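Local coordinates for protein BtGH115A (Bacteroides thetaiotaomicron, PDB 5BY3) that acts as a family GH115 4-O-methyl-alpha-glucuronidase with specificity for decorated arabinogalactans, at residues Val361-Cys366 / Gly386-Tyr391; Trp430-Gly435 / Tyr442-Phe447. One frame throughout, in Å; residues are numbered along the deposited sequence.

How the interactions relate
Both interactions belong to the parallel sheet of the glycoside hydrolase domain, whose eight parallel strands are consistent with the TIM-barrel fold of this family. Interaction 1 pairs two successive strands of that barrel; interaction 2 packs the next strand against the helix that follows it. Their centres lie about 17 Å apart, yet they meet directly: Ile431 N and Val390 O, 2.9 Å apart, probably hydrogen-bond across the shared sheet. Asn433 ND2 lies 3.0 Å from Tyr391 OH, probably a second bond. Nickel, bound by Leu404 and Asp436, is about 9 Å from the Val434 side chain and about 13 Å from that of Tyr391, so interaction 2 is nearer the metal site.

Interaction 1: Val361-Cys366 / Gly386-Tyr391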
ATOM      1  N   VAL A 361      16.558  -9.612 -15.645  1.00 47.43           N
ATOM      2  CA  VAL A 361      16.376  -8.787 -14.447  1.00 47.94           C
ATOM      3  C   VAL A 361      15.018  -8.072 -14.454  1.00 46.17           C
ATOM      4  O   VAL A 361      14.661  -7.357 -15.417  1.00 45.84           O
ATOM      5  CB  VAL A 361      17.560  -7.819 -14.201  1.00 48.50           C
ATOM      6  CG1 VAL A 361      17.364  -7.012 -12.917  1.00 51.35           C
ATOM      7  CG2 VAL A 361      18.873  -8.587 -14.144  1.00 43.12           C
ATOM      8  N   THR A 362      14.241  -8.330 -13.399  1.00 41.76           N
ATOM      9  CA  THR A 362      12.946  -7.642 -13.225  1.00 42.94           C
ATOM     10  C   THR A 362      13.181  -6.148 -13.096  1.00 38.06           C
ATOM     11  O   THR A 362      14.037  -5.726 -12.304  1.00 39.88           O
ATOM     12  CB  THR A 362      12.203  -8.153 -11.968  1.00 45.47           C
ATOM     13  OG1 THR A 362      12.288  -9.588 -11.912  1.00 43.51           O
ATOM     14  CG2 THR A 362      10.733  -7.690 -11.965  1.00 39.61           C
ATOM     15  N   LEU A 363      12.458  -5.352 -13.886  1.00 40.94           N
ATOM     16  CA  LEU A 363      12.548  -3.886 -13.746  1.00 43.88           C
ATOM     17  C   LEU A 363      11.448  -3.378 -12.784  1.00 47.30           C
ATOM     18  O   LEU A 363      10.248  -3.555 -13.043  1.00 45.08           O
ATOM     19  CB  LEU A 363      12.423  -3.192 -15.097  1.00 42.94           C
ATOM     20  CG  LEU A 363      13.449  -3.436 -16.223  1.00 47.12           C
ATOM     21  CD1 LEU A 363      13.035  -2.650 -17.446  1.00 40.54           C
ATOM     22  CD2 LEU A 363      14.882  -3.061 -15.849  1.00 45.62           C
HETATM   23  N   MSE A 364      11.840  -2.732 -11.692  1.00 45.71           N
HETATM   24  CA  MSE A 364      10.823  -2.310 -10.719  1.00 54.03           C
HETATM   25  C   MSE A 364      10.489  -0.831 -10.733  1.00 52.83           C
HETATM   26  O   MSE A 364      11.213   0.009 -10.208  1.00 56.40           O
HETATM   27  CB  MSE A 364      11.114  -2.805  -9.310  1.00 54.02           C
HETATM   28  CG  MSE A 364       9.791  -2.872  -8.556  1.00 56.96           C
HETATM   29 SE   MSE A 364      10.247  -3.215  -6.686  1.00 56.59          SE
HETATM   30  CE  MSE A 364       9.434  -4.977  -6.849  1.00 47.28           C
ATOM     31  N   TRP A 365       9.336  -0.514 -11.290  1.00 52.08           N
ATOM     32  CA  TRP A 365       8.886   0.871 -11.310  1.00 53.37           C
ATOM     33  C   TRP A 365       8.414   1.342  -9.929  1.00 51.03           C
ATOM     34  O   TRP A 365       8.100   0.529  -9.040  1.00 48.58           O
ATOM     35  CB  TRP A 365       7.853   1.052 -12.423  1.00 51.05           C
ATOM     36  CG  TRP A 365       8.349   0.395 -13.687  1.00 51.96           C
ATOM     37  CD1 TRP A 365       7.809  -0.693 -14.330  1.00 48.48           C
ATOM     38  CD2 TRP A 365       9.535   0.747 -14.418  1.00 51.79           C
ATOM     39  NE1 TRP A 365       8.565  -1.020 -15.434  1.00 49.08           N
ATOM     40  CE2 TRP A 365       9.631  -0.154 -15.514  1.00 54.63           C
ATOM     41  CE3 TRP A 365      10.513   1.741 -14.264  1.00 43.77           C
ATOM     42  CZ2 TRP A 365      10.666  -0.079 -16.452  1.00 48.93           C
ATOM     43  CZ3 TRP A 365      11.549   1.810 -15.204  1.00 47.41           C
ATOM     44  CH2 TRP A 365      11.617   0.907 -16.268  1.00 45.03           C
ATOM     45  N   CYS A 366       8.412   2.656  -9.752  1.00 43.18           N
ATOM     46  CA  CYS A 366       8.115   3.249  -8.462  1.00 43.64           C
ATOM     47  C   CYS A 366       6.993   4.263  -8.530  1.00 45.25           C
ATOM     48  O   CYS A 366       6.846   4.937  -9.538  1.00 37.76           O
ATOM     49  CB  CYS A 366       9.369   3.911  -7.928  1.00 44.39           C
ATOM     50  SG  CYS A 366      10.538   2.638  -7.488  1.00 49.19           S
ATOM     51  N   GLY A 386      12.368 -10.829 -17.818  1.00 54.43           N
ATOM     52  CA  GLY A 386      12.326 -10.563 -16.371  1.00 51.53           C
ATOM     53  C   GLY A 386      11.059  -9.899 -15.800  1.00 48.82           C
ATOM     54  O   GLY A 386      10.917  -9.758 -14.559  1.00 50.26           O
ATOM     55  N   GLY A 387      10.144  -9.527 -16.698  1.00 44.00           N
ATOM     56  CA  GLY A 387       8.886  -8.836 -16.393  1.00 42.75           C
ATOM     57  C   GLY A 387       9.046  -7.454 -15.753  1.00 44.54           C
ATOM     58  O   GLY A 387      10.144  -6.915 -15.653  1.00 50.22           O
ATOM     59  N   ASN A 388       7.941  -6.891 -15.277  1.00 46.72           N
ATOM     60  CA  ASN A 388       7.973  -5.587 -14.624  1.00 48.45           C
ATOM     61  C   ASN A 388       7.288  -5.591 -13.273  1.00 46.12           C
ATOM     62  O   ASN A 388       6.185  -6.134 -13.140  1.00 41.20           O
ATOM     63  CB  ASN A 388       7.375  -4.519 -15.538  1.00 50.51           C
ATOM     64  CG  ASN A 388       8.202  -4.302 -16.796  1.00 52.64           C
ATOM     65  OD1 ASN A 388       9.022  -3.395 -16.849  1.00 46.96           O
ATOM     66  ND2 ASN A 388       7.996  -5.149 -17.810  1.00 56.21           N
ATOM     67  N   GLY A 389       7.953  -4.973 -12.292  1.00 41.84           N
ATOM     68  CA  GLY A 389       7.425  -4.811 -10.950  1.00 45.54           C
ATOM     69  C   GLY A 389       7.041  -3.380 -10.576  1.00 54.07           C
ATOM     70  O   GLY A 389       7.230  -2.435 -11.363  1.00 58.06           O
ATOM     71  N   VAL A 390       6.487  -3.226  -9.370  1.00 50.10           N
ATOM     72  CA  VAL A 390       6.173  -1.913  -8.791  1.00 46.66           C
ATOM     73  C   VAL A 390       6.364  -1.901  -7.273  1.00 45.69           C
ATOM     74  O   VAL A 390       6.008  -2.876  -6.579  1.00 48.16           O
ATOM     75  CB  VAL A 390       4.773  -1.358  -9.227  1.00 46.15           C
ATOM     76  CG1 VAL A 390       3.605  -2.145  -8.634  1.00 40.51           C
ATOM     77  CG2 VAL A 390       4.651   0.134  -8.931  1.00 43.88           C
ATOM     78  N   TYR A 391       6.977  -0.806  -6.813  1.00 39.48           N
ATOM     79  CA  TYR A 391       7.181  -0.473  -5.437  1.00 37.12           C
ATOM     80  C   TYR A 391       6.253   0.712  -5.188  1.00 39.12           C
ATOM     81  O   TYR A 391       6.454   1.789  -5.766  1.00 39.16           O
ATOM     82  CB  TYR A 391       8.642  -0.091  -5.195  1.00 39.21           C
ATOM     83  CG  TYR A 391       8.952   0.537  -3.841  1.00 40.16           C
ATOM     84  CD1 TYR A 391       8.388   0.034  -2.626  1.00 38.26           C
ATOM     85  CD2 TYR A 391       9.841   1.612  -3.752  1.00 41.03           C
ATOM     86  CE1 TYR A 391       8.700   0.620  -1.382  1.00 38.69           C
ATOM     87  CE2 TYR A 391      10.154   2.197  -2.511  1.00 41.80           C
ATOM     88  CZ  TYR A 391       9.578   1.714  -1.337  1.00 40.19           C
ATOM     89  OH  TYR A 391       9.898   2.323  -0.133  1.00 43.57           O
TER
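The indole of Trp365 and the amide of Asn388 are nearly coplanar, their planes 15° apart, and they meet at the pyrrole edge of the ring. There Trp365 NE1 donates a hydrogen bond to Asn388 OD1 at 2.8 Å; the N-H...O angle of 145° shows a bent bond, and the oxygen sits a little out of the ring plane. One face of the indole carries Leu363 CB, offset toward the rim, and the same methylene lies 3.8 Å from Asn388 OD1. In Trp365, CG is anti to the carbonyl carbon (chi1 -46°), which swings the ring back along its own strand toward Asn388 instead of across to Val390, its partner in register. On the other side of the sheet, Cys366 SG approaches the Tyr391 ring in plane at its edge, 3.9 Å from CD2, a sulfur-aromatic contact. Beside it Met364, a selenomethionine, lays CG against the peptide that follows Gly389, 3.4 Å from Gly389 C. Its extended chain brings SE to 3.8 Å from Tyr391 CB, and a bend at the selenium turns CE toward Ile431. Gly389, having no side chain, lets Met364 CG lie this close. Backbone hydrogen bonds in parallel register join the strands: Gly389 N to Leu363 O (2.8 Å), Trp365 N to Gly389 O (2.9 Å) and Tyr391 N to Trp365 O (2.8 Å), while Leu363 N to Gly387 O is weak. Helix 379-383 completes the beta-alpha-beta unit on the Trp365 side, where Glu381 touches Leu363 and Trp365. Tyr351 meets the indole edge-to-face. Because Asn388 ND2 donates to Glu381 O while OD1 accepts from the indole, both ends of this buried amide are satisfied, its rotation is fixed, and a polar link joins both strands and the helix.

Interaction 2: Trp430-Gly435 / Tyr442-Phe447; sequences WILNVG and YQIELF
Segment 430-435 turns Trp430, Leu432 and Val434 toward Ile444 and Phe447; strand 430-433 runs antiparallel to helix 442-447, their axes at 176° and 10.1 Å apart at the closest. No hydrogen bond bridges the two segments, and the contact is apolar. With CG anti to the backbone N (chi1 -163°), the Phe447 ring is inserted between alternate strand residues. Trp430 CE3 lies over one face near the rim, the two ring systems inclined obliquely at 56°. Over the opposite face Leu432 CB makes a CH-pi contact, 4.0 Å from the Phe447 ring centroid. Leu432 CD2 also presses on the root of the ring, 3.6 Å from Phe447 CG. One helical turn earlier, Ile444 crosses Val434 at about a right angle, the CG1 atoms of Ile444 and Val434 being 3.7 Å apart. Asn433 OD1 accepts a hydrogen bond from Gly435 N, an Asx turn just before the nickel ligand Asp436. This is the strand-to-helix layer of a beta/alpha barrel: Met418 of helix 411-423 touches both Trp430 and Phe447, Tyr392 of neighbouring strand 388-393 meets Phe447, and the backbone of Trp430 is hydrogen-bonded to Tyr162 and Gly164 of strand 162-166.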
ATOM      1  N   TRP A 430       5.040  -7.008  -6.996  1.00 44.98           N
ATOM      2  CA  TRP A 430       4.420  -5.875  -6.300  1.00 43.22           C
ATOM      3  C   TRP A 430       4.897  -5.836  -4.852  1.00 40.35           C
ATOM      4  O   TRP A 430       4.898  -6.854  -4.133  1.00 42.77           O
ATOM      5  CB  TRP A 430       2.919  -6.039  -6.298  1.00 41.98           C
ATOM      6  CG  TRP A 430       2.188  -5.801  -7.581  1.00 44.57           C
ATOM      7  CD1 TRP A 430       2.706  -5.637  -8.844  1.00 47.46           C
ATOM      8  CD2 TRP A 430       0.773  -5.740  -7.720  1.00 45.62           C
ATOM      9  NE1 TRP A 430       1.693  -5.435  -9.751  1.00 46.85           N
ATOM     10  CE2 TRP A 430       0.495  -5.490  -9.091  1.00 45.35           C
ATOM     11  CE3 TRP A 430      -0.295  -5.835  -6.808  1.00 43.61           C
ATOM     12  CZ2 TRP A 430      -0.806  -5.355  -9.578  1.00 47.57           C
ATOM     13  CZ3 TRP A 430      -1.588  -5.697  -7.286  1.00 46.86           C
ATOM     14  CH2 TRP A 430      -1.838  -5.464  -8.664  1.00 47.60           C
ATOM     15  N   ILE A 431       5.308  -4.655  -4.439  1.00 33.45           N
ATOM     16  CA  ILE A 431       5.891  -4.455  -3.139  1.00 30.38           C
ATOM     17  C   ILE A 431       5.336  -3.179  -2.562  1.00 32.37           C
ATOM     18  O   ILE A 431       5.461  -2.057  -3.165  1.00 26.91           O
ATOM     19  CB  ILE A 431       7.437  -4.349  -3.167  1.00 29.70           C
ATOM     20  CG1 ILE A 431       8.106  -5.630  -3.682  1.00 29.91           C
ATOM     21  CG2 ILE A 431       7.950  -3.943  -1.775  1.00 31.62           C
ATOM     22  CD1 ILE A 431       8.021  -6.880  -2.802  1.00 31.31           C
ATOM     23  N   LEU A 432       4.742  -3.352  -1.372  1.00 36.33           N
ATOM     24  CA  LEU A 432       4.075  -2.267  -0.667  1.00 35.07           C
ATOM     25  C   LEU A 432       4.893  -1.729   0.511  1.00 36.97           C
ATOM     26  O   LEU A 432       5.256  -2.485   1.428  1.00 38.36           O
ATOM     27  CB  LEU A 432       2.713  -2.764  -0.199  1.00 34.39           C
ATOM     28  CG  LEU A 432       1.690  -1.827   0.467  1.00 32.79           C
ATOM     29  CD1 LEU A 432       1.333  -0.633  -0.399  1.00 30.36           C
ATOM     30  CD2 LEU A 432       0.473  -2.670   0.757  1.00 32.51           C
ATOM     31  N   ASN A 433       5.168  -0.428   0.507  1.00 35.33           N
ATOM     32  CA  ASN A 433       5.695   0.211   1.705  1.00 33.39           C
ATOM     33  C   ASN A 433       4.582   0.408   2.710  1.00 37.05           C
ATOM     34  O   ASN A 433       3.600   1.135   2.423  1.00 35.16           O
ATOM     35  CB  ASN A 433       6.299   1.560   1.376  1.00 34.19           C
ATOM     36  CG  ASN A 433       7.059   2.146   2.549  1.00 33.26           C
ATOM     37  OD1 ASN A 433       6.715   1.913   3.701  1.00 36.76           O
ATOM     38  ND2 ASN A 433       8.104   2.880   2.260  1.00 31.23           N
ATOM     39  N   VAL A 434       4.717  -0.239   3.877  1.00 38.71           N
ATOM     40  CA  VAL A 434       3.577  -0.343   4.815  1.00 37.42           C
ATOM     41  C   VAL A 434       3.804   0.307   6.169  1.00 41.09           C
ATOM     42  O   VAL A 434       2.968   0.137   7.094  1.00 38.94           O
ATOM     43  CB  VAL A 434       3.140  -1.799   5.084  1.00 35.60           C
ATOM     44  CG1 VAL A 434       2.667  -2.461   3.813  1.00 31.87           C
ATOM     45  CG2 VAL A 434       4.230  -2.593   5.815  1.00 32.50           C
ATOM     46  N   GLY A 435       4.944   0.990   6.305  1.00 40.02           N
ATOM     47  CA  GLY A 435       5.302   1.633   7.563  1.00 39.62           C
ATOM     48  C   GLY A 435       5.438   0.566   8.641  1.00 42.83           C
ATOM     49  O   GLY A 435       6.233  -0.387   8.483  1.00 36.11           O
ATOM     50  N   TYR A 442      -6.330  -2.410   6.321  1.00 37.80           N
ATOM     51  CA  TYR A 442      -7.251  -2.521   5.239  1.00 34.49           C
ATOM     52  C   TYR A 442      -6.539  -2.381   3.871  1.00 37.72           C
ATOM     53  O   TYR A 442      -6.669  -3.298   3.028  1.00 41.75           O
ATOM     54  CB  TYR A 442      -8.466  -1.568   5.372  1.00 35.67           C
ATOM     55  CG  TYR A 442      -9.340  -1.741   4.141  1.00 38.25           C
ATOM     56  CD1 TYR A 442     -10.044  -2.932   3.939  1.00 36.00           C
ATOM     57  CD2 TYR A 442      -9.362  -0.780   3.120  1.00 37.31           C
ATOM     58  CE1 TYR A 442     -10.779  -3.129   2.793  1.00 38.51           C
ATOM     59  CE2 TYR A 442     -10.114  -0.985   1.957  1.00 40.62           C
ATOM     60  CZ  TYR A 442     -10.815  -2.165   1.818  1.00 36.37           C
ATOM     61  OH  TYR A 442     -11.557  -2.415   0.708  1.00 42.44           O
ATOM     62  N   GLN A 443      -5.804  -1.279   3.656  1.00 30.84           N
ATOM     63  CA  GLN A 443      -5.106  -1.044   2.359  1.00 34.65           C
ATOM     64  C   GLN A 443      -4.167  -2.199   1.951  1.00 36.38           C
ATOM     65  O   GLN A 443      -4.111  -2.580   0.773  1.00 37.82           O
ATOM     66  CB  GLN A 443      -4.331   0.277   2.338  1.00 33.24           C
ATOM     67  CG  GLN A 443      -5.191   1.550   2.439  1.00 36.66           C
ATOM     68  CD  GLN A 443      -5.430   2.057   3.877  1.00 34.99           C
ATOM     69  OE1 GLN A 443      -5.232   1.323   4.857  1.00 41.86           O
ATOM     70  NE2 GLN A 443      -5.871   3.310   4.005  1.00 32.99           N
ATOM     71  N   ILE A 444      -3.491  -2.768   2.950  1.00 35.98           N
ATOM     72  CA  ILE A 444      -2.579  -3.869   2.791  1.00 35.62           C
ATOM     73  C   ILE A 444      -3.360  -5.059   2.244  1.00 37.51           C
ATOM     74  O   ILE A 444      -2.924  -5.700   1.286  1.00 41.10           O
ATOM     75  CB  ILE A 444      -1.875  -4.219   4.126  1.00 37.17           C
ATOM     76  CG1 ILE A 444      -0.927  -3.079   4.552  1.00 35.57           C
ATOM     77  CG2 ILE A 444      -1.115  -5.555   4.042  1.00 37.58           C
ATOM     78  CD1 ILE A 444      -0.451  -3.144   6.002  1.00 27.96           C
ATOM     79  N   GLU A 445      -4.511  -5.352   2.824  1.00 35.22           N
ATOM     80  CA  GLU A 445      -5.248  -6.514   2.374  1.00 34.80           C
ATOM     81  C   GLU A 445      -5.837  -6.274   0.977  1.00 37.31           C
ATOM     82  O   GLU A 445      -5.874  -7.187   0.135  1.00 42.22           O
ATOM     83  CB  GLU A 445      -6.335  -6.895   3.371  1.00 36.66           C
ATOM     84  CG  GLU A 445      -7.012  -8.222   3.042  1.00 39.52           C
ATOM     85  CD  GLU A 445      -7.979  -8.680   4.108  1.00 43.05           C
ATOM     86  OE1 GLU A 445      -7.814  -8.309   5.288  1.00 43.21           O
ATOM     87  OE2 GLU A 445      -8.911  -9.439   3.760  1.00 46.06           O
ATOM     88  N   LEU A 446      -6.281  -5.052   0.717  1.00 35.98           N
ATOM     89  CA  LEU A 446      -6.715  -4.699  -0.622  1.00 35.88           C
ATOM     90  C   LEU A 446      -5.582  -4.956  -1.643  1.00 38.38           C
ATOM     91  O   LEU A 446      -5.763  -5.695  -2.597  1.00 43.89           O
ATOM     92  CB  LEU A 446      -7.191  -3.243  -0.674  1.00 32.79           C
ATOM     93  CG  LEU A 446      -7.714  -2.709  -2.030  1.00 34.12           C
ATOM     94  CD1 LEU A 446      -8.892  -3.540  -2.598  1.00 33.99           C
ATOM     95  CD2 LEU A 446      -8.077  -1.232  -1.871  1.00 31.44           C
ATOM     96  N   PHE A 447      -4.419  -4.348  -1.418  1.00 36.24           N
ATOM     97  CA  PHE A 447      -3.265  -4.557  -2.243  1.00 35.56           C
ATOM     98  C   PHE A 447      -2.991  -6.058  -2.443  1.00 37.08           C
ATOM     99  O   PHE A 447      -2.735  -6.489  -3.553  1.00 33.45           O
ATOM    100  CB  PHE A 447      -2.070  -3.870  -1.574  1.00 38.98           C
ATOM    101  CG  PHE A 447      -0.882  -3.650  -2.476  1.00 36.86           C
ATOM    102  CD1 PHE A 447       0.129  -4.606  -2.568  1.00 37.22           C
ATOM    103  CD2 PHE A 447      -0.755  -2.464  -3.208  1.00 37.60           C
ATOM    104  CE1 PHE A 447       1.233  -4.400  -3.394  1.00 34.95           C
ATOM    105  CE2 PHE A 447       0.354  -2.249  -4.022  1.00 34.99           C
ATOM    106  CZ  PHE A 447       1.342  -3.221  -4.100  1.00 33.41           C
TER